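Local coordinates for protein xylan esterase 1 (Thermoanaerobacterium sp. 'JW/SL YS485', PDB 3FCY) that probably hydrolyses carboxylic esters, removing acetyl groups as an acetyl xylan esterase of the CE7 family with an alpha/beta-hydrolase fold, at residues Thr43-Pro47 with Asn268-Thr272; Trp54-Glu60 with Arg178-Leu182; Phe135-Ala139 with Val191-Val197; Asp151-Gly157 with Arg166-Asp170; Leu291-Gly295 with Val306-Tyr310. One frame throughout, in Å; residues are numbered along the deposited sequence.

Interaction 1: Thr43-Pro47 with Asn268-Thr272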
# COMPACT_ATOMS: atom_id res chain seq x y z
N THR A 43 16.34 -7.42 -26.37
CA THR A 43 17.62 -7.20 -25.70
C THR A 43 18.24 -8.51 -25.21
O THR A 43 19.46 -8.66 -25.24
CB THR A 43 17.46 -6.26 -24.48
OG1 THR A 43 16.86 -5.03 -24.90
CG2 THR A 43 18.81 -5.97 -23.84
N ASN A 44 17.42 -9.44 -24.75
CA ASN A 44 17.94 -10.71 -24.25
C ASN A 44 18.72 -11.44 -25.34
O ASN A 44 18.25 -11.56 -26.47
CB ASN A 44 16.81 -11.60 -23.74
CG ASN A 44 17.30 -12.63 -22.74
OD1 ASN A 44 17.46 -12.33 -21.56
ND2 ASN A 44 17.56 -13.85 -23.22
N PRO A 45 19.91 -11.95 -25.01
CA PRO A 45 20.72 -12.67 -26.00
C PRO A 45 20.05 -13.95 -26.50
O PRO A 45 19.06 -14.42 -25.94
CB PRO A 45 22.01 -12.97 -25.23
CG PRO A 45 22.09 -11.86 -24.23
CD PRO A 45 20.66 -11.76 -23.76
N CYS A 46 20.61 -14.50 -27.57
CA CYS A 46 20.11 -15.74 -28.17
C CYS A 46 21.32 -16.66 -28.32
O CYS A 46 22.28 -16.32 -29.00
CB CYS A 46 19.49 -15.47 -29.54
SG CYS A 46 18.77 -16.93 -30.32
N PRO A 47 21.29 -17.83 -27.67
CA PRO A 47 22.41 -18.76 -27.77
C PRO A 47 22.81 -19.02 -29.22
O PRO A 47 21.96 -19.04 -30.11
CB PRO A 47 21.88 -20.02 -27.09
CG PRO A 47 20.94 -19.47 -26.06
CD PRO A 47 20.21 -18.40 -26.84
N ASN A 268 25.78 -12.34 -18.18
CA ASN A 268 25.63 -12.67 -19.59
C ASN A 268 25.33 -14.15 -19.81
O ASN A 268 24.52 -14.50 -20.68
CB ASN A 268 26.88 -12.28 -20.38
CG ASN A 268 26.70 -12.47 -21.88
OD1 ASN A 268 25.75 -11.95 -22.47
ND2 ASN A 268 27.60 -13.22 -22.49
N GLU A 269 25.97 -15.02 -19.04
CA GLU A 269 25.74 -16.45 -19.18
C GLU A 269 24.32 -16.82 -18.74
O GLU A 269 23.69 -17.69 -19.32
CB GLU A 269 26.73 -17.25 -18.34
CG GLU A 269 28.19 -16.99 -18.66
CD GLU A 269 29.11 -17.94 -17.91
OE1 GLU A 269 28.90 -18.12 -16.68
OE2 GLU A 269 30.04 -18.50 -18.53
N VAL A 270 23.85 -16.15 -17.70
CA VAL A 270 22.51 -16.41 -17.19
C VAL A 270 21.45 -16.02 -18.22
O VAL A 270 20.59 -16.83 -18.57
CB VAL A 270 22.25 -15.63 -15.87
CG1 VAL A 270 20.80 -15.77 -15.45
CG2 VAL A 270 23.16 -16.18 -14.78
N PHE A 271 21.51 -14.79 -18.70
CA PHE A 271 20.53 -14.34 -19.68
C PHE A 271 20.66 -15.04 -21.03
O PHE A 271 19.67 -15.20 -21.74
CB PHE A 271 20.60 -12.82 -19.85
CG PHE A 271 19.97 -12.07 -18.71
CD1 PHE A 271 20.75 -11.34 -17.82
CD2 PHE A 271 18.59 -12.11 -18.52
CE1 PHE A 271 20.16 -10.67 -16.74
CE2 PHE A 271 18.00 -11.45 -17.45
CZ PHE A 271 18.78 -10.72 -16.56
N THR A 272 21.87 -15.47 -21.38
CA THR A 272 22.06 -16.17 -22.65
C THR A 272 21.37 -17.53 -22.54
O THR A 272 20.70 -17.97 -23.47
CB THR A 272 23.56 -16.40 -22.95
OG1 THR A 272 24.20 -15.13 -23.16
CG2 THR A 272 23.73 -17.26 -24.20
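N268 meets P45 at the margin of this loop-to-helix contact, its OD1 lying 4.1 Å from P45 CG. One turn on, F271 supplies the hydrogen bond across the contact: its backbone O takes N44 ND2 at 2.9 Å, somewhat bent (N-H...O angle 140°), and the donor stands tilted from the carbonyl plane. With N44 CG anti to the backbone N (chi1 -157°), the amide swings over to F271, where OD1 comes within 3.3 Å of CD2; amide and ring planes are 77° apart. The same OD1 accepts from the backbone N of K238, outside the contact. F271 CB also packs on P45 CD at 4.1 Å. T272 comes last. Its OG1 bonds back to N268 O at 2.6 Å and sits 3.7 Å from P45 CB, while CG2 runs alongside P47 CG. That proline carbon also lies close, 3.0 Å, to T272 O. The evidence thus separates two roles: P45 and P47 pack the loop after helix 34-37 against T272, whose OG1, CG2 and carbonyl O all take part, and one amide, held at both its ends, fixes the orientation of the buried N44 side chain.

Interaction 2: Trp54-Glu60 with Arg178-Leu182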
# COMPACT_ATOMS: atom_id res chain seq x y z
N TRP A 54 17.07 -26.59 -30.11
CA TRP A 54 15.67 -26.91 -30.36
C TRP A 54 15.43 -28.06 -31.32
O TRP A 54 14.45 -28.79 -31.17
CB TRP A 54 14.92 -25.65 -30.81
CG TRP A 54 14.57 -24.80 -29.64
CD1 TRP A 54 15.12 -23.60 -29.29
CD2 TRP A 54 13.64 -25.14 -28.60
NE1 TRP A 54 14.60 -23.17 -28.09
CE2 TRP A 54 13.69 -24.09 -27.64
CE3 TRP A 54 12.78 -26.22 -28.37
CZ2 TRP A 54 12.90 -24.10 -26.48
CZ3 TRP A 54 12.00 -26.23 -27.22
CH2 TRP A 54 12.07 -25.18 -26.29
N ASN A 55 16.30 -28.24 -32.31
CA ASN A 55 16.13 -29.36 -33.23
C ASN A 55 16.32 -30.64 -32.43
O ASN A 55 15.65 -31.65 -32.68
CB ASN A 55 17.14 -29.31 -34.38
CG ASN A 55 16.85 -28.19 -35.35
OD1 ASN A 55 15.69 -27.87 -35.61
ND2 ASN A 55 17.91 -27.60 -35.91
N ARG A 56 17.23 -30.59 -31.47
CA ARG A 56 17.51 -31.72 -30.59
C ARG A 56 16.29 -32.00 -29.72
O ARG A 56 15.88 -33.16 -29.56
CB ARG A 56 18.71 -31.38 -29.71
CG ARG A 56 19.14 -32.45 -28.73
CD ARG A 56 20.10 -31.83 -27.71
NE ARG A 56 21.09 -31.00 -28.38
CZ ARG A 56 21.63 -29.91 -27.85
NH1 ARG A 56 21.27 -29.51 -26.64
NH2 ARG A 56 22.52 -29.21 -28.55
N ALA A 57 15.72 -30.94 -29.15
CA ALA A 57 14.55 -31.05 -28.29
C ALA A 57 13.38 -31.68 -29.04
O ALA A 57 12.70 -32.56 -28.52
CB ALA A 57 14.15 -29.68 -27.76
N LEU A 58 13.14 -31.20 -30.26
CA LEU A 58 12.05 -31.72 -31.08
C LEU A 58 12.27 -33.21 -31.37
O LEU A 58 11.31 -33.99 -31.39
CB LEU A 58 11.94 -30.93 -32.38
CG LEU A 58 11.32 -29.54 -32.22
CD1 LEU A 58 11.31 -28.81 -33.56
CD2 LEU A 58 9.90 -29.67 -31.68
N ASP A 59 13.52 -33.60 -31.58
CA ASP A 59 13.85 -35.00 -31.83
C ASP A 59 13.43 -35.83 -30.62
O ASP A 59 12.80 -36.88 -30.76
CB ASP A 59 15.35 -35.17 -32.07
CG ASP A 59 15.75 -34.81 -33.49
OD1 ASP A 59 16.97 -34.72 -33.76
OD2 ASP A 59 14.85 -34.63 -34.33
N GLU A 60 13.79 -35.37 -29.42
CA GLU A 60 13.42 -36.10 -28.21
C GLU A 60 11.90 -36.19 -28.07
O GLU A 60 11.36 -37.24 -27.72
CB GLU A 60 14.03 -35.42 -26.96
CG GLU A 60 13.33 -35.83 -25.65
CD GLU A 60 14.09 -35.44 -24.39
OE1 GLU A 60 14.75 -34.38 -24.37
OE2 GLU A 60 14.00 -36.19 -23.39
N ARG A 178 11.52 -25.80 -21.28
CA ARG A 178 11.95 -26.42 -22.53
C ARG A 178 10.99 -27.59 -22.74
O ARG A 178 10.47 -27.80 -23.85
CB ARG A 178 13.40 -26.88 -22.39
CG ARG A 178 14.01 -27.56 -23.61
CD ARG A 178 13.91 -29.06 -23.50
NE ARG A 178 14.95 -29.75 -24.26
CZ ARG A 178 15.04 -31.07 -24.35
NH1 ARG A 178 14.16 -31.84 -23.71
NH2 ARG A 178 16.00 -31.63 -25.07
N HIS A 179 10.74 -28.35 -21.67
CA HIS A 179 9.83 -29.49 -21.75
C HIS A 179 8.40 -29.01 -21.97
O HIS A 179 7.66 -29.58 -22.77
CB HIS A 179 9.90 -30.32 -20.46
CG HIS A 179 11.29 -30.65 -20.03
ND1 HIS A 179 12.30 -30.93 -20.92
CD2 HIS A 179 11.83 -30.76 -18.79
CE1 HIS A 179 13.41 -31.20 -20.25
NE2 HIS A 179 13.15 -31.10 -18.96
N ILE A 180 8.02 -27.96 -21.25
CA ILE A 180 6.68 -27.40 -21.37
C ILE A 180 6.43 -26.94 -22.81
O ILE A 180 5.38 -27.22 -23.37
CB ILE A 180 6.48 -26.20 -20.40
CG1 ILE A 180 6.57 -26.70 -18.95
CG2 ILE A 180 5.12 -25.55 -20.65
CD1 ILE A 180 6.55 -25.59 -17.91
N PHE A 181 7.40 -26.25 -23.40
CA PHE A 181 7.26 -25.80 -24.78
C PHE A 181 7.05 -27.04 -25.65
O PHE A 181 6.18 -27.07 -26.52
CB PHE A 181 8.51 -25.05 -25.25
CG PHE A 181 8.62 -23.63 -24.72
CD1 PHE A 181 7.76 -23.16 -23.73
CD2 PHE A 181 9.61 -22.79 -25.20
CE1 PHE A 181 7.90 -21.86 -23.23
CE2 PHE A 181 9.76 -21.49 -24.71
CZ PHE A 181 8.90 -21.03 -23.72
N LEU A 182 7.86 -28.08 -25.42
CA LEU A 182 7.74 -29.31 -26.19
C LEU A 182 6.36 -29.93 -26.01
O LEU A 182 5.81 -30.50 -26.96
CB LEU A 182 8.83 -30.32 -25.78
CG LEU A 182 10.25 -29.98 -26.24
CD1 LEU A 182 11.23 -31.03 -25.72
CD2 LEU A 182 10.28 -29.90 -27.77
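A buried helix-to-helix contact, in which an apolar centre is flanked by a salt bridge, joins helix 50-62 to helix 176-192; the axes of the two segments approach to 10.4 Å and cross at -60°. E60 and R178 form the charged side. E60 OE1 receives R178 NH1 at 2.7 Å, close to the guanidinium plane but from above the carboxylate plane, and NH2 adds a weak second bond to the same oxygen. The two planes are 77° apart. E60 OE2 has its own partner in R91, so this carboxylate probably offsets two arginines. A bend at chi2 (-96°) turns the R178 chain toward helix 50-62, where A57 CA lies over one guanidinium face and A57 CB is 3.6 Å from NE. L182 CD1 packs at 3.8 Å on A57 CB, while its CD2 touches L58 CD2 at 3.9 Å. W54 CH2 meets F181 CD2 at 3.6 Å; the rings meet along their borders without stacking, planes nearly parallel. W54 NE1 is occupied by Y276 O. The arrangement places an N-terminal helix against the helix preceding strand 202-207, which leads to S208, the predicted nucleophile of this alpha/beta-hydrolase fold.

Interaction 3: Phe135-Ala139 with Val191-Val197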
# COMPACT_ATOMS: atom_id res chain seq x y z
N PHE A 135 -15.88 -25.77 -33.49
CA PHE A 135 -14.48 -26.10 -33.23
C PHE A 135 -14.33 -27.20 -32.20
O PHE A 135 -15.20 -27.39 -31.34
CB PHE A 135 -13.72 -24.91 -32.64
CG PHE A 135 -13.19 -23.93 -33.64
CD1 PHE A 135 -11.88 -23.45 -33.52
CD2 PHE A 135 -13.99 -23.42 -34.65
CE1 PHE A 135 -11.39 -22.46 -34.37
CE2 PHE A 135 -13.52 -22.43 -35.52
CZ PHE A 135 -12.21 -21.95 -35.38
N THR A 136 -13.22 -27.93 -32.29
CA THR A 136 -12.87 -28.91 -31.27
C THR A 136 -12.02 -27.98 -30.42
O THR A 136 -11.24 -27.18 -30.96
CB THR A 136 -11.99 -30.05 -31.83
OG1 THR A 136 -12.82 -31.13 -32.26
CG2 THR A 136 -11.03 -30.57 -30.75
N VAL A 137 -12.17 -28.04 -29.10
CA VAL A 137 -11.38 -27.16 -28.23
C VAL A 137 -10.56 -27.96 -27.22
O VAL A 137 -11.09 -28.85 -26.55
CB VAL A 137 -12.28 -26.15 -27.46
CG1 VAL A 137 -11.43 -25.27 -26.55
CG2 VAL A 137 -13.06 -25.29 -28.45
N VAL A 138 -9.28 -27.63 -27.13
CA VAL A 138 -8.37 -28.29 -26.21
C VAL A 138 -7.68 -27.24 -25.34
O VAL A 138 -7.27 -26.20 -25.83
CB VAL A 138 -7.28 -29.09 -26.98
CG1 VAL A 138 -6.36 -29.82 -26.01
CG2 VAL A 138 -7.95 -30.09 -27.92
N ALA A 139 -7.58 -27.52 -24.04
CA ALA A 139 -6.93 -26.60 -23.10
C ALA A 139 -5.96 -27.41 -22.24
O ALA A 139 -6.38 -28.19 -21.39
CB ALA A 139 -7.98 -25.93 -22.22
N VAL A 191 -3.40 -33.16 -31.63
CA VAL A 191 -4.67 -32.56 -32.03
C VAL A 191 -4.85 -32.67 -33.54
O VAL A 191 -5.94 -32.99 -34.01
CB VAL A 191 -4.72 -31.07 -31.62
CG1 VAL A 191 -5.90 -30.38 -32.28
CG2 VAL A 191 -4.82 -30.96 -30.10
N MET A 192 -3.78 -32.42 -34.28
CA MET A 192 -3.82 -32.49 -35.74
C MET A 192 -4.09 -33.92 -36.24
O MET A 192 -4.47 -34.12 -37.39
CB MET A 192 -2.51 -31.95 -36.33
CG MET A 192 -2.31 -30.45 -36.12
SD MET A 192 -0.69 -29.81 -36.66
CE MET A 192 -0.94 -28.04 -36.50
N ASN A 193 -3.88 -34.91 -35.37
CA ASN A 193 -4.12 -36.30 -35.74
C ASN A 193 -5.50 -36.80 -35.31
O ASN A 193 -5.84 -37.95 -35.55
CB ASN A 193 -3.06 -37.24 -35.15
CG ASN A 193 -1.80 -37.30 -35.99
OD1 ASN A 193 -1.86 -37.31 -37.22
ND2 ASN A 193 -0.64 -37.36 -35.34
N MET A 194 -6.28 -35.94 -34.66
CA MET A 194 -7.61 -36.35 -34.22
C MET A 194 -8.47 -36.53 -35.47
O MET A 194 -8.35 -35.78 -36.44
CB MET A 194 -8.23 -35.29 -33.30
CG MET A 194 -7.44 -35.03 -32.02
SD MET A 194 -8.18 -33.73 -30.98
CE MET A 194 -7.60 -34.24 -29.34
N PRO A 195 -9.33 -37.55 -35.47
CA PRO A 195 -10.19 -37.82 -36.63
C PRO A 195 -11.12 -36.68 -37.07
O PRO A 195 -11.34 -36.50 -38.27
CB PRO A 195 -10.96 -39.07 -36.21
CG PRO A 195 -11.00 -38.96 -34.71
CD PRO A 195 -9.60 -38.51 -34.38
N GLU A 196 -11.65 -35.90 -36.12
CA GLU A 196 -12.56 -34.80 -36.46
C GLU A 196 -11.84 -33.49 -36.74
O GLU A 196 -12.48 -32.48 -37.07
CB GLU A 196 -13.58 -34.58 -35.33
CG GLU A 196 -13.08 -33.69 -34.17
CD GLU A 196 -12.17 -34.42 -33.19
OE1 GLU A 196 -11.76 -35.56 -33.49
OE2 GLU A 196 -11.86 -33.84 -32.12
N VAL A 197 -10.52 -33.50 -36.64
CA VAL A 197 -9.75 -32.28 -36.86
C VAL A 197 -9.02 -32.19 -38.20
O VAL A 197 -8.28 -33.10 -38.58
CB VAL A 197 -8.69 -32.10 -35.74
CG1 VAL A 197 -7.84 -30.88 -36.02
CG2 VAL A 197 -9.38 -31.98 -34.38
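T136 and E196 make the tightest point of this buried contact, where strand 136-140, in the central sheet of the alpha/beta-hydrolase fold, meets the chain leaving helix 176-192, which flanks that sheet. T136 OG1 donates to E196 OE2 at 2.9 Å, meeting the anti lone pair of OE2, the one away from the other oxygen. The side chains cross at about a right angle, and the hydroxyl also lies 3.2 Å from E196 CG. This closeness follows from the glutamate's shape: chi1 of 84° puts CG between the backbone N and the carbonyl carbon, and a further bend at chi2 brings the carboxylate back to the threonine. V138 CG2 and V191 CG2 pack closely too, at 3.9 Å, the two valines passing antiparallel to one another. The rest is looser. V197 CG2 is 4.1 Å from T136 CB, and M194 only skirts the strand: its CE is 4.4 Å from V138 CG2 and its SD 4.3 Å from T136 CG2. A type I turn from M194 to V197 carries E196 round to the strand. Because E196 OE2 is shared by T136 and Y99 OH, the buried oxygen has two hydroxyl partners, which would be expected to help stabilise its negative charge.

Interaction 4: Asp151-Gly157 with Arg166-Asp170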
# COMPACT_ATOMS: atom_id res chain seq x y z
N ASP A 151 5.11 -32.76 -13.41
CA ASP A 151 6.47 -32.22 -13.54
C ASP A 151 7.29 -33.27 -12.80
O ASP A 151 7.26 -33.34 -11.57
CB ASP A 151 6.60 -30.86 -12.83
CG ASP A 151 8.05 -30.37 -12.74
OD1 ASP A 151 8.92 -30.94 -13.44
OD2 ASP A 151 8.32 -29.41 -11.99
N VAL A 152 7.99 -34.11 -13.57
CA VAL A 152 8.80 -35.18 -12.99
C VAL A 152 10.02 -34.65 -12.24
O VAL A 152 10.70 -35.40 -11.54
CB VAL A 152 9.26 -36.19 -14.07
CG1 VAL A 152 8.05 -36.88 -14.69
CG2 VAL A 152 10.08 -35.48 -15.14
N GLY A 153 10.29 -33.36 -12.38
CA GLY A 153 11.43 -32.76 -11.71
C GLY A 153 12.75 -33.42 -12.08
O GLY A 153 13.02 -33.68 -13.25
N GLY A 154 13.58 -33.68 -11.07
CA GLY A 154 14.87 -34.30 -11.32
C GLY A 154 15.89 -33.28 -11.80
O GLY A 154 16.74 -33.59 -12.62
N VAL A 155 15.79 -32.06 -11.28
CA VAL A 155 16.72 -31.01 -11.66
C VAL A 155 17.49 -30.53 -10.44
O VAL A 155 17.04 -30.67 -9.30
CB VAL A 155 15.98 -29.80 -12.25
CG1 VAL A 155 15.24 -30.20 -13.52
CG2 VAL A 155 15.01 -29.23 -11.22
N THR A 156 18.67 -29.97 -10.68
CA THR A 156 19.48 -29.46 -9.58
C THR A 156 19.13 -27.98 -9.45
O THR A 156 18.52 -27.40 -10.36
CB THR A 156 20.98 -29.60 -9.87
OG1 THR A 156 21.29 -28.96 -11.11
CG2 THR A 156 21.37 -31.07 -9.96
N GLY A 157 19.49 -27.37 -8.33
CA GLY A 157 19.19 -25.97 -8.15
C GLY A 157 17.84 -25.74 -7.48
O GLY A 157 17.19 -26.69 -7.04
N ARG A 166 13.68 -22.76 -13.21
CA ARG A 166 13.70 -24.18 -12.86
C ARG A 166 14.61 -24.93 -13.83
O ARG A 166 14.33 -25.01 -15.03
CB ARG A 166 12.28 -24.75 -12.90
CG ARG A 166 12.13 -26.16 -12.31
CD ARG A 166 12.53 -26.21 -10.83
NE ARG A 166 11.76 -25.27 -10.02
CZ ARG A 166 10.53 -25.48 -9.56
NH1 ARG A 166 9.90 -26.62 -9.81
NH2 ARG A 166 9.91 -24.54 -8.86
N GLY A 167 15.71 -25.48 -13.32
CA GLY A 167 16.65 -26.20 -14.15
C GLY A 167 17.69 -25.27 -14.76
O GLY A 167 18.50 -25.69 -15.60
N LEU A 168 17.69 -24.01 -14.34
CA LEU A 168 18.64 -23.03 -14.86
C LEU A 168 20.09 -23.37 -14.50
O LEU A 168 21.00 -23.09 -15.28
CB LEU A 168 18.27 -21.63 -14.35
CG LEU A 168 19.10 -20.45 -14.87
CD1 LEU A 168 19.02 -20.37 -16.39
CD2 LEU A 168 18.58 -19.16 -14.24
N ASP A 169 20.32 -23.96 -13.33
CA ASP A 169 21.67 -24.34 -12.92
C ASP A 169 22.00 -25.78 -13.33
O ASP A 169 23.04 -26.31 -12.96
CB ASP A 169 21.86 -24.22 -11.40
CG ASP A 169 21.94 -22.78 -10.92
OD1 ASP A 169 22.45 -21.92 -11.68
OD2 ASP A 169 21.50 -22.51 -9.79
N ASP A 170 21.09 -26.40 -14.08
CA ASP A 170 21.29 -27.76 -14.55
C ASP A 170 21.65 -27.63 -16.03
O ASP A 170 21.80 -26.51 -16.53
CB ASP A 170 19.98 -28.54 -14.44
CG ASP A 170 20.17 -30.04 -14.45
OD1 ASP A 170 20.97 -30.54 -15.27
OD2 ASP A 170 19.51 -30.73 -13.64
O HOH W 1 10.74 -29.03 -10.93
O HOH W 2 19.30 -33.11 -13.30
O HOH W 3 16.45 -25.54 -10.61
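T156 and D170 provide the direct polar link between these two parts of a long loop: T156 N donates to D170 OD2 at 3.2 Å with an N-H...O angle of 154°. The oxygen is met on its anti side, 27° out of the carboxylate plane, and D170 OD1 is used by N174 ND2, so the group is held at both oxygens. Water adds further links. One molecule donates to T156 O and accepts from G167 N, joining two backbones, and another donates to D151 OD2 at 2.7 Å while accepting from R166 NH1 at 2.8 Å. A third appears to join G154 O to D170 OD2, although its distance to the carboxylate is doubtfully short.

Charge acts more remotely. D151 OD2 and R166 NH1 form a long salt bridge at 3.9 Å, the flat groups being 19° from parallel, with bends at chi2 and chi3 folding the arginine toward the aspartate. Both are also bound by T159 of the second subunit, D151 OD2 by its OG1 and R166 NH2 by its O.

Among apolar contacts, V155 CG2 packs on R166 CD at 3.9 Å, and V155 CB rests 4.1 Å from CA of G167, a glycine whose phi is positive. The local motifs are plain: an Asx turn, with D151 OD1 accepting from G153 N, and a type I turn from G167 to D170. They lie in a loop that also meets the second subunit, and R166 lies about 7 Å, side chain to side chain, from Y117, a predicted substrate-binding residue.

Interaction 5: Leu291-Gly295 with Val306-Tyr310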
# COMPACT_ATOMS: atom_id res chain seq x y z
N LEU A 291 -2.12 -12.67 -34.27
CA LEU A 291 -2.87 -11.51 -33.79
C LEU A 291 -2.48 -11.37 -32.32
O LEU A 291 -2.68 -12.30 -31.53
CB LEU A 291 -4.38 -11.71 -33.90
CG LEU A 291 -5.21 -10.59 -33.25
CD1 LEU A 291 -4.96 -9.27 -33.99
CD2 LEU A 291 -6.70 -10.94 -33.30
N MET A 292 -1.93 -10.23 -31.96
CA MET A 292 -1.51 -10.00 -30.58
C MET A 292 -2.14 -8.73 -30.03
O MET A 292 -2.70 -7.92 -30.77
CB MET A 292 0.02 -9.89 -30.51
CG MET A 292 0.77 -11.17 -30.85
SD MET A 292 2.58 -10.95 -30.83
CE MET A 292 2.82 -10.33 -29.19
N CYS A 293 -2.07 -8.56 -28.71
CA CYS A 293 -2.58 -7.36 -28.08
C CYS A 293 -1.61 -6.98 -26.97
O CYS A 293 -0.94 -7.84 -26.40
CB CYS A 293 -4.00 -7.57 -27.52
SG CYS A 293 -4.16 -8.73 -26.16
N VAL A 294 -1.50 -5.68 -26.70
CA VAL A 294 -0.58 -5.20 -25.68
C VAL A 294 -1.16 -4.00 -24.94
O VAL A 294 -1.72 -3.08 -25.54
CB VAL A 294 0.77 -4.81 -26.33
CG1 VAL A 294 0.55 -3.77 -27.42
CG2 VAL A 294 1.74 -4.28 -25.27
N GLY A 295 -1.04 -4.04 -23.61
CA GLY A 295 -1.54 -2.94 -22.80
C GLY A 295 -0.35 -2.06 -22.47
O GLY A 295 0.64 -2.55 -21.93
N VAL A 306 6.85 -7.30 -25.24
CA VAL A 306 5.78 -7.82 -26.09
C VAL A 306 6.08 -7.46 -27.55
O VAL A 306 5.94 -8.30 -28.44
CB VAL A 306 4.41 -7.25 -25.67
CG1 VAL A 306 3.32 -7.68 -26.66
CG2 VAL A 306 4.06 -7.75 -24.27
N PHE A 307 6.51 -6.22 -27.79
CA PHE A 307 6.82 -5.81 -29.16
C PHE A 307 8.05 -6.53 -29.68
O PHE A 307 8.18 -6.74 -30.89
CB PHE A 307 7.01 -4.30 -29.26
CG PHE A 307 5.75 -3.56 -29.60
CD1 PHE A 307 4.93 -3.04 -28.60
CD2 PHE A 307 5.35 -3.43 -30.92
CE1 PHE A 307 3.74 -2.40 -28.91
CE2 PHE A 307 4.15 -2.79 -31.25
CZ PHE A 307 3.34 -2.28 -30.24
N ALA A 308 8.96 -6.91 -28.78
CA ALA A 308 10.16 -7.63 -29.20
C ALA A 308 9.75 -8.96 -29.83
O ALA A 308 10.30 -9.37 -30.85
CB ALA A 308 11.06 -7.87 -27.99
N ALA A 309 8.79 -9.64 -29.22
CA ALA A 309 8.32 -10.92 -29.75
C ALA A 309 7.59 -10.65 -31.06
O ALA A 309 7.83 -11.33 -32.05
CB ALA A 309 7.39 -11.60 -28.76
N TYR A 310 6.71 -9.66 -31.04
CA TYR A 310 5.94 -9.30 -32.23
C TYR A 310 6.84 -8.94 -33.41
O TYR A 310 6.61 -9.39 -34.54
CB TYR A 310 5.04 -8.10 -31.92
CG TYR A 310 4.22 -7.61 -33.10
CD1 TYR A 310 3.12 -8.33 -33.54
CD2 TYR A 310 4.58 -6.45 -33.77
CE1 TYR A 310 2.37 -7.90 -34.64
CE2 TYR A 310 3.84 -6.01 -34.88
CZ TYR A 310 2.74 -6.74 -35.30
OH TYR A 310 2.01 -6.30 -36.38
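V306 O accepts Y310 N at 3.0 Å, an ordinary helical bond; M292 CE lies 3.8 Å from the same V306 O. Strand and helix belong to the beta-alpha-beta unit of strand 289-295, helix 303-310 and strand 317-322 in the alpha/beta-hydrolase sheet; the helix segment runs nearly antiparallel to the strand segment (162° between directions), with axes 9.7 Å apart. The contact itself is apolar. M292 reaches across with two atoms: the bend at chi3 (56°) directs CE onto V306 CG1 at 3.7 Å, while SD sits 3.8 Å from Y310 CD1. This is a Met-aromatic contact made at the ring edge, the sulfur 84° off the ring normal. K317 makes a cation-pi contact with the same ring. M292 and V294 also both pack on I319 of the neighbouring strand, so they help join the helix to two strands at once. V294 lies about 6 Å, side chain to side chain, from D298, predicted to belong to the charge relay of the catalytic triad. V306 CG1 is further shared by V294, whose CB approaches to 3.9 Å, and V294 CG1 closes the array against F307 CE1 at 3.8 Å.

Following the chain from its N terminus, interaction 1 opens first and closes the longest loop, bringing residues 43-47 to helix 267-274; interactions 2, 3 and 4 are all nested inside it. Interaction 2 opens at helix 50-62 and closes on helix 176-192. Interaction 3 opens from strand 136-140 before that closure and ends later, at the end of the same helix, so the two cross. Interaction 4 closes a short loop within the long connection from strand 136-140 to helix 176-192, nested within both. It touches interaction 1 where V270 CG1 packs on L168 CD2 at 4.2 Å. Interaction 5 follows in series and fastens helix 303-310 to the sheet that interaction 3 also reaches.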